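Local coordinates for xylose isomerase domain protein (Alicyclobacillus acidocaldarius subsp. acidocaldarius, PDB 3U0H) that belongs to the xylose isomerase-like TIM-barrel family and may act as an isomerase, at residues 230-235 and 273-278. Sequence-based numbering, arbitrary orientation.
Sequences PLVPFL and EKLIAL
L235 lays its CD1 over one face of the flat peptide group that joins L275 to I276, 3.9 Å from L275 C. The L278 carbonyl is covered in a similar way, V232 CG1 standing mostly above its plane, 4.0 Å from L278 C. No aromatic ring lies between the two segments; the ring of F234 meets that of W183. L275 carries the centre of the contact: its CB and both methyls, CD1 and CD2, all make contact. CD2 comes closest, 3.6 Å from V232 CG2, while CD1 reaches L231 CD1 at 4.1 Å. Lower on the same side chain, L275 CB meets L235 CD1 at 3.7 Å, these two leucines crossing at about a right angle. V232 straddles two partners: with CG1 anti to the backbone N (chi1 180°), CG2 lies anti to the carbonyl carbon and also touches L278 CB, at 4.1 Å. An alanine at V232 would probably open a gap beside L275 CD2 and leave the L278 backbone less well covered. I276 adds its CG1 against L235 CD1 from a CB that points away from 231-235. No hydrogen bond links the segments, so apolar packing alone joins them; the short axes cross at -65° and approach to 8.7 Å. On the inner side, L231 and L235 also rest on I206 of strand 201-206. Helix 231-241 makes the crossover between parallel strands 201-206 and 246-249, and helix 261-280 follows the latter: the contact is side-by-side packing of the last two helices around a TIM barrel.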
# COMPACT_ATOMS: atom_id res chain seq x y z
N PRO A 230 35.56 -20.11 5.31
CA PRO A 230 34.96 -21.38 4.72
C PRO A 230 34.01 -21.12 3.56
O PRO A 230 32.78 -20.86 3.72
CB PRO A 230 34.25 -22.03 5.91
CG PRO A 230 34.88 -21.41 7.12
CD PRO A 230 35.21 -19.98 6.73
N LEU A 231 34.57 -21.19 2.38
CA LEU A 231 33.88 -20.64 1.22
C LEU A 231 32.95 -21.67 0.61
O LEU A 231 31.99 -21.32 -0.04
CB LEU A 231 34.87 -20.10 0.18
CG LEU A 231 35.60 -18.78 0.50
CD1 LEU A 231 36.46 -18.38 -0.72
CD2 LEU A 231 34.64 -17.66 0.92
N VAL A 232 33.28 -22.95 0.79
CA VAL A 232 32.37 -23.99 0.34
C VAL A 232 31.03 -23.95 1.13
O VAL A 232 30.02 -23.94 0.51
CB VAL A 232 33.01 -25.38 0.32
CG1 VAL A 232 31.98 -26.39 -0.16
CG2 VAL A 232 34.19 -25.40 -0.63
N PRO A 233 31.05 -23.91 2.48
CA PRO A 233 29.81 -23.72 3.26
C PRO A 233 29.10 -22.41 2.99
O PRO A 233 27.88 -22.38 3.02
CB PRO A 233 30.29 -23.72 4.71
CG PRO A 233 31.56 -24.53 4.70
CD PRO A 233 32.20 -24.28 3.35
N PHE A 234 29.85 -21.35 2.73
CA PHE A 234 29.24 -20.08 2.28
C PHE A 234 28.39 -20.23 1.02
O PHE A 234 27.22 -19.89 1.01
CB PHE A 234 30.31 -19.04 2.00
CG PHE A 234 29.78 -17.72 1.52
CD1 PHE A 234 29.13 -16.87 2.38
CD2 PHE A 234 30.01 -17.31 0.24
CE1 PHE A 234 28.70 -15.65 1.96
CE2 PHE A 234 29.59 -16.09 -0.18
CZ PHE A 234 28.90 -15.26 0.68
N LEU A 235 29.00 -20.76 -0.03
CA LEU A 235 28.29 -21.01 -1.25
C LEU A 235 27.19 -22.06 -1.07
O LEU A 235 26.11 -21.93 -1.59
CB LEU A 235 29.24 -21.45 -2.33
CG LEU A 235 30.21 -20.36 -2.67
CD1 LEU A 235 31.30 -20.95 -3.58
CD2 LEU A 235 29.41 -19.22 -3.29
N GLU A 273 34.50 -21.54 -10.17
CA GLU A 273 33.77 -22.66 -10.76
C GLU A 273 33.98 -23.88 -9.90
O GLU A 273 33.07 -24.62 -9.70
CB GLU A 273 34.20 -22.98 -12.17
CG GLU A 273 33.90 -21.88 -13.16
CD GLU A 273 34.79 -21.97 -14.38
OE1 GLU A 273 35.83 -22.67 -14.33
OE2 GLU A 273 34.46 -21.33 -15.41
N LYS A 274 35.19 -24.06 -9.35
CA LYS A 274 35.52 -25.25 -8.52
C LYS A 274 34.86 -25.14 -7.16
O LYS A 274 34.23 -26.08 -6.69
CB LYS A 274 37.03 -25.45 -8.37
CG LYS A 274 37.70 -25.83 -9.70
CD LYS A 274 39.17 -26.29 -9.57
CE LYS A 274 39.88 -26.53 -10.93
NZ LYS A 274 40.89 -25.48 -11.37
N LEU A 275 34.94 -23.96 -6.55
CA LEU A 275 34.21 -23.74 -5.29
C LEU A 275 32.72 -24.01 -5.46
O LEU A 275 32.10 -24.66 -4.62
CB LEU A 275 34.46 -22.33 -4.78
CG LEU A 275 35.84 -22.26 -4.11
CD1 LEU A 275 36.32 -20.84 -4.02
CD2 LEU A 275 35.78 -22.91 -2.73
N ILE A 276 32.16 -23.54 -6.57
CA ILE A 276 30.72 -23.64 -6.81
C ILE A 276 30.29 -25.10 -7.03
O ILE A 276 29.17 -25.48 -6.67
CB ILE A 276 30.29 -22.72 -7.99
CG1 ILE A 276 30.33 -21.23 -7.55
CG2 ILE A 276 28.90 -23.12 -8.55
CD1 ILE A 276 30.39 -20.26 -8.71
N ALA A 277 31.15 -25.91 -7.64
CA ALA A 277 30.82 -27.30 -7.90
C ALA A 277 30.97 -28.14 -6.60
O ALA A 277 30.17 -29.03 -6.34
CB ALA A 277 31.68 -27.84 -9.03
N LEU A 278 31.97 -27.83 -5.76
CA LEU A 278 32.07 -28.44 -4.44
C LEU A 278 30.82 -28.13 -3.58
O LEU A 278 30.24 -29.04 -2.99
CB LEU A 278 33.36 -28.00 -3.73
CG LEU A 278 34.65 -28.70 -4.24
CD1 LEU A 278 35.91 -28.02 -3.72
CD2 LEU A 278 34.64 -30.20 -3.92